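Cellulose hydrolase (Bacillus licheniformis, PDB 4YZP) is an endo-beta-1,4-glucanase of glycoside hydrolase family 5 that hydrolyses the beta-1,4 links between glucose units in cellulose. Local coordinates at residues Asp26-Met31 with Lys296-Pro301; Ile159-Thr164 with Leu199-Asp204. All coordinates share one frame; numbering follows the deposited sequence.

Contact 1 (Asp26-Met31 with Lys296-Pro301)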
loop_
_atom_site.group_PDB
_atom_site.type_symbol
_atom_site.label_atom_id
_atom_site.label_comp_id
_atom_site.label_asym_id
_atom_site.label_seq_id
_atom_site.Cartn_x
_atom_site.Cartn_y
_atom_site.Cartn_z
ATOM N N ASP A 26 -13.853 -16.758 -12.301
ATOM C CA ASP A 26 -14.230 -15.793 -13.330
ATOM C C ASP A 26 -13.907 -14.364 -12.896
ATOM O O ASP A 26 -13.405 -13.564 -13.679
ATOM C CB ASP A 26 -15.719 -15.888 -13.650
ATOM C CG ASP A 26 -16.080 -17.125 -14.464
ATOM O OD1 ASP A 26 -15.212 -17.664 -15.187
ATOM O OD2 ASP A 26 -17.257 -17.536 -14.399
ATOM N N LEU A 27 -14.231 -14.044 -11.650
ATOM C CA LEU A 27 -13.974 -12.701 -11.151
ATOM C C LEU A 27 -12.468 -12.440 -11.122
ATOM O O LEU A 27 -12.016 -11.343 -11.443
ATOM C CB LEU A 27 -14.572 -12.498 -9.760
ATOM C CG LEU A 27 -14.719 -11.014 -9.405
ATOM C CD1 LEU A 27 -15.856 -10.380 -10.206
ATOM C CD2 LEU A 27 -14.916 -10.831 -7.909
ATOM N N LEU A 28 -11.700 -13.455 -10.741
ATOM C CA LEU A 28 -10.242 -13.324 -10.691
ATOM C C LEU A 28 -9.680 -13.048 -12.088
ATOM O O LEU A 28 -8.904 -12.117 -12.290
ATOM C CB LEU A 28 -9.612 -14.585 -10.091
ATOM C CG LEU A 28 -8.089 -14.554 -9.901
ATOM C CD1 LEU A 28 -7.738 -13.726 -8.669
ATOM C CD2 LEU A 28 -7.531 -15.968 -9.796
ATOM N N GLU A 29 -10.099 -13.852 -13.056
ATOM C CA GLU A 29 -9.624 -13.711 -14.448
ATOM C C GLU A 29 -9.890 -12.327 -15.009
ATOM O O GLU A 29 -9.113 -11.719 -15.724
ATOM C CB GLU A 29 -10.321 -14.747 -15.325
ATOM C CG GLU A 29 -10.116 -14.583 -16.833
ATOM C CD GLU A 29 -8.687 -14.816 -17.257
ATOM O OE1 GLU A 29 -7.967 -15.497 -16.497
ATOM O OE2 GLU A 29 -8.295 -14.342 -18.351
ATOM N N ASN A 30 -11.053 -11.842 -14.649
ATOM C CA ASN A 30 -11.528 -10.540 -15.123
ATOM C C ASN A 30 -11.067 -9.265 -14.395
ATOM O O ASN A 30 -10.871 -8.220 -15.016
ATOM C CB ASN A 30 -13.038 -10.597 -15.160
ATOM C CG ASN A 30 -13.540 -11.436 -16.342
ATOM O OD1 ASN A 30 -12.906 -11.497 -17.417
ATOM N ND2 ASN A 30 -14.603 -12.165 -16.093
ATOM N N MET A 31 -10.716 -9.382 -13.126
ATOM C CA MET A 31 -10.409 -8.206 -12.320
ATOM C C MET A 31 -9.007 -8.159 -11.797
ATOM O O MET A 31 -8.549 -7.079 -11.470
ATOM C CB MET A 31 -11.379 -8.142 -11.131
ATOM C CG MET A 31 -12.825 -7.803 -11.473
ATOM S SD MET A 31 -13.735 -7.465 -9.949
ATOM C CE MET A 31 -13.009 -5.891 -9.472
ATOM N N LYS A 296 -3.717 -17.535 -5.885
ATOM C CA LYS A 296 -3.858 -18.947 -5.529
ATOM C C LYS A 296 -5.226 -19.269 -4.937
ATOM O O LYS A 296 -5.835 -20.288 -5.276
ATOM C CB LYS A 296 -2.757 -19.338 -4.545
ATOM C CG LYS A 296 -2.885 -20.718 -3.937
ATOM C CD LYS A 296 -1.688 -20.990 -3.038
ATOM C CE LYS A 296 -1.989 -22.069 -2.040
ATOM N NZ LYS A 296 -0.775 -22.430 -1.261
ATOM N N TYR A 297 -5.705 -18.400 -4.052
ATOM C CA TYR A 297 -6.982 -18.632 -3.383
ATOM C C TYR A 297 -8.142 -17.885 -4.063
ATOM O O TYR A 297 -9.212 -17.699 -3.473
ATOM C CB TYR A 297 -6.855 -18.249 -1.903
ATOM C CG TYR A 297 -5.984 -19.224 -1.135
ATOM C CD1 TYR A 297 -6.385 -20.544 -0.938
ATOM C CD2 TYR A 297 -4.758 -18.825 -0.598
ATOM C CE1 TYR A 297 -5.588 -21.441 -0.229
ATOM C CE2 TYR A 297 -3.960 -19.711 0.101
ATOM C CZ TYR A 297 -4.380 -21.018 0.286
ATOM O OH TYR A 297 -3.579 -21.899 0.986
ATOM N N GLN A 298 -7.925 -17.495 -5.321
ATOM C CA GLN A 298 -8.954 -16.882 -6.168
ATOM C C GLN A 298 -9.593 -15.666 -5.508
ATOM O O GLN A 298 -10.822 -15.522 -5.494
ATOM C CB GLN A 298 -10.035 -17.904 -6.533
ATOM C CG GLN A 298 -9.511 -19.113 -7.285
ATOM C CD GLN A 298 -10.560 -20.195 -7.427
ATOM O OE1 GLN A 298 -11.250 -20.287 -8.442
ATOM N NE2 GLN A 298 -10.702 -21.005 -6.399
ATOM N N MET A 299 -8.748 -14.797 -4.969
ATOM C CA MET A 299 -9.199 -13.526 -4.427
ATOM C C MET A 299 -8.598 -12.382 -5.239
ATOM O O MET A 299 -7.389 -12.363 -5.507
ATOM C CB MET A 299 -8.807 -13.398 -2.955
ATOM C CG MET A 299 -9.388 -14.490 -2.105
ATOM S SD MET A 299 -8.488 -14.579 -0.547
ATOM C CE MET A 299 -9.383 -15.919 0.241
ATOM N N VAL A 300 -9.443 -11.436 -5.631
ATOM C CA VAL A 300 -8.992 -10.294 -6.429
ATOM C C VAL A 300 -8.272 -9.280 -5.555
ATOM O O VAL A 300 -8.884 -8.678 -4.677
ATOM C CB VAL A 300 -10.174 -9.581 -7.134
ATOM C CG1 VAL A 300 -9.700 -8.322 -7.855
ATOM C CG2 VAL A 300 -10.882 -10.509 -8.115
ATOM N N PRO A 301 -6.972 -9.062 -5.799
ATOM C CA PRO A 301 -6.262 -8.070 -4.977
ATOM C C PRO A 301 -6.287 -6.675 -5.595
ATOM O O PRO A 301 -5.923 -6.519 -6.757
ATOM C CB PRO A 301 -4.841 -8.622 -4.936
ATOM C CG PRO A 301 -4.672 -9.268 -6.303
ATOM C CD PRO A 301 -6.067 -9.764 -6.726
#
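L28 and V300 set the register, their CA atoms 5.4 Å apart. Helix 26-31 runs at 20° to strand 299-301, with 7.6 Å between the axes. This is the base of a TIM barrel. The helix precedes the first barrel strand and lies at the N-terminal ends of the strands. V300, on the last strand, points at it and enters between L27 and M31. Its CG2 branch faces the helix backbone, 3.6 Å from L27 O, and also meets CG and CD2 of L27. The two side chains cross at about a right angle. L28 works beside this wedge. It turns CG away from its own N (chi1 -177°), which sends the side chain toward Q298 and M299, and CD2 lies 4.0 Å from Q298 CA. The turn there ends a helix in a Schellman motif, with Q298 as the C-prime residue at positive phi. M299 points away from helix 26-31 and packs on I253 and V256 of helix 243-261. No hydrogen bond links the segments; S70 OG holds M31 O instead. L28 CD1 rests 3.5 Å from M299 O, and V300 CG1 touches M31 CB at 3.7 Å.

Contact 2 (Ile159-Thr164 with Leu199-Asp204); sequences IVNEPT and LEDNKD
The D201 carboxylate is met over one face by the backbone of E162, whose N-H reaches OD2 from above the plane, 59° out of it. The bond is nearly straight: E162 N to D201 OD2 is 2.8 Å, with 167° at the hydrogen. The N161 amide is strongly inclined to this carboxylate, and its OD1 stays 3.8 Å from D201 OD2. N161 OD1 is hydrogen-bonded to R72. The E162 carboxylate is also turned steeply against D201 and uses OE2 to bond H223. D201 sets CG anti to its carbonyl carbon (chi1 -79°), which aims the carboxylate at the loop. A second bond joins the backbones of P163 and E200. E200 N gives to P163 O at 2.7 Å, in the carbonyl plane, and E200 CG lies 3.6 Å from that oxygen. The P163 ring packs its CD 3.9 Å from D201 N. With an alanine in place of D201, E162 N would probably lose its carboxylate acceptor and the turn at E162 could shift. N161-P163 form the Asn-Glu-Pro signature of family 5, whose glutamate is the usual acid/base. E162, which also touches E271, probably has that role; D201 would then act from the second shell, holding the E162 backbone through its N-H.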
loop_
_atom_site.group_PDB
_atom_site.type_symbol
_atom_site.label_atom_id
_atom_site.label_comp_id
_atom_site.label_asym_id
_atom_site.label_seq_id
_atom_site.Cartn_x
_atom_site.Cartn_y
_atom_site.Cartn_z
ATOM N N ILE A 159 -20.968 -1.574 -0.875
ATOM C CA ILE A 159 -21.916 -0.916 0.042
ATOM C C ILE A 159 -21.287 0.148 0.947
ATOM O O ILE A 159 -21.779 1.273 1.022
ATOM C CB ILE A 159 -22.641 -1.965 0.923
ATOM C CG1 ILE A 159 -23.443 -2.910 0.028
ATOM C CG2 ILE A 159 -23.557 -1.289 1.910
ATOM C CD1 ILE A 159 -24.328 -2.185 -0.961
ATOM N N VAL A 160 -20.196 -0.183 1.617
ATOM C CA VAL A 160 -19.580 0.779 2.526
ATOM C C VAL A 160 -18.138 0.367 2.844
ATOM O O VAL A 160 -17.828 -0.817 2.976
ATOM C CB VAL A 160 -20.421 0.931 3.823
ATOM C CG1 VAL A 160 -20.561 -0.427 4.553
ATOM C CG2 VAL A 160 -19.823 1.983 4.739
ATOM N N ASN A 161 -17.253 1.347 2.911
ATOM C CA ASN A 161 -15.862 1.092 3.246
ATOM C C ASN A 161 -15.636 1.016 4.759
ATOM O O ASN A 161 -16.037 1.929 5.479
ATOM C CB ASN A 161 -14.965 2.191 2.676
ATOM C CG ASN A 161 -13.502 1.921 2.940
ATOM O OD1 ASN A 161 -12.957 0.981 2.396
ATOM N ND2 ASN A 161 -12.867 2.737 3.787
ATOM N N GLU A 162 -14.953 -0.039 5.216
ATOM C CA GLU A 162 -14.555 -0.205 6.624
ATOM C C GLU A 162 -15.594 0.309 7.627
ATOM O O GLU A 162 -15.318 1.209 8.425
ATOM C CB GLU A 162 -13.199 0.477 6.849
ATOM C CG GLU A 162 -12.109 -0.121 5.947
ATOM C CD GLU A 162 -10.689 0.406 6.205
ATOM O OE1 GLU A 162 -10.510 1.301 7.057
ATOM O OE2 GLU A 162 -9.741 -0.089 5.546
ATOM N N PRO A 163 -16.797 -0.280 7.593
ATOM C CA PRO A 163 -17.870 0.187 8.472
ATOM C C PRO A 163 -17.570 0.001 9.956
ATOM O O PRO A 163 -16.996 -1.006 10.375
ATOM C CB PRO A 163 -19.063 -0.671 8.054
ATOM C CG PRO A 163 -18.457 -1.864 7.387
ATOM C CD PRO A 163 -17.248 -1.361 6.702
ATOM N N THR A 164 -17.970 0.991 10.749
ATOM C CA THR A 164 -17.699 0.958 12.169
ATOM C C THR A 164 -18.843 1.564 12.978
ATOM O O THR A 164 -19.815 2.081 12.421
ATOM C CB THR A 164 -16.386 1.693 12.485
ATOM O OG1 THR A 164 -16.080 1.526 13.870
ATOM C CG2 THR A 164 -16.493 3.192 12.109
ATOM N N LEU A 199 -17.776 -6.044 9.749
ATOM C CA LEU A 199 -17.311 -4.831 10.422
ATOM C C LEU A 199 -15.867 -4.505 10.046
ATOM O O LEU A 199 -15.024 -5.393 9.969
ATOM C CB LEU A 199 -17.438 -4.985 11.938
ATOM C CG LEU A 199 -18.886 -4.938 12.424
ATOM C CD1 LEU A 199 -18.997 -5.520 13.808
ATOM C CD2 LEU A 199 -19.399 -3.493 12.401
ATOM N N GLU A 200 -15.622 -3.226 9.763
ATOM C CA GLU A 200 -14.301 -2.694 9.407
ATOM C C GLU A 200 -13.646 -3.331 8.173
ATOM O O GLU A 200 -12.449 -3.169 7.974
ATOM C CB GLU A 200 -13.365 -2.798 10.622
ATOM C CG GLU A 200 -13.850 -1.915 11.773
ATOM C CD GLU A 200 -12.952 -1.921 13.008
ATOM O OE1 GLU A 200 -11.866 -2.542 12.995
ATOM O OE2 GLU A 200 -13.339 -1.271 14.001
ATOM N N ASP A 201 -14.446 -3.993 7.333
ATOM C CA ASP A 201 -13.938 -4.811 6.220
ATOM C C ASP A 201 -12.836 -5.721 6.723
ATOM O O ASP A 201 -11.848 -5.965 6.030
ATOM C CB ASP A 201 -13.425 -3.939 5.049
ATOM C CG ASP A 201 -14.561 -3.399 4.176
ATOM O OD1 ASP A 201 -15.568 -4.103 3.995
ATOM O OD2 ASP A 201 -14.448 -2.265 3.663
ATOM N N ASN A 202 -13.003 -6.201 7.951
ATOM C CA ASN A 202 -11.989 -6.982 8.640
ATOM C C ASN A 202 -12.139 -8.480 8.330
ATOM O O ASN A 202 -13.253 -9.007 8.266
ATOM C CB ASN A 202 -12.082 -6.713 10.144
ATOM C CG ASN A 202 -11.155 -7.583 10.958
ATOM O OD1 ASN A 202 -11.507 -8.685 11.350
ATOM N ND2 ASN A 202 -9.957 -7.087 11.209
ATOM N N LYS A 203 -11.012 -9.152 8.135
ATOM C CA LYS A 203 -10.980 -10.577 7.808
ATOM C C LYS A 203 -11.610 -11.462 8.887
ATOM O O LYS A 203 -12.352 -12.410 8.600
ATOM C CB LYS A 203 -9.516 -10.988 7.563
ATOM C CG LYS A 203 -9.304 -12.403 7.107
ATOM C CD LYS A 203 -8.771 -13.252 8.246
ATOM C CE LYS A 203 -7.508 -12.646 8.850
ATOM N NZ LYS A 203 -7.072 -13.401 10.056
ATOM N N ASP A 204 -11.304 -11.156 10.141
ATOM C CA ASP A 204 -11.810 -11.959 11.252
ATOM C C ASP A 204 -13.321 -11.787 11.395
ATOM O O ASP A 204 -14.055 -12.735 11.699
ATOM C CB ASP A 204 -11.084 -11.576 12.544
ATOM C CG ASP A 204 -9.591 -11.866 12.475
ATOM O OD1 ASP A 204 -9.225 -12.981 12.049
ATOM O OD2 ASP A 204 -8.785 -10.970 12.821
#

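The modelled chain begins just before helix 24-31, which leads into the first strand, 34-36. Contact 1 joins this helix to the eighth strand, 299-303, and so closes a loop of 264 residues that holds most of the barrel. Contact 2 is nested inside it. It closes a loop of 34 residues, from the turn after strand 155-158, through helix 168-184 and strand 194-197, to the turn leading into helix 203-208. The two contacts lie at different ends of the barrel. Contact 1 is at the N-terminal ends of the strands; contact 2 ties two neighbouring loops at the C-terminal ends. Their centres are 20 Å apart and they do not touch.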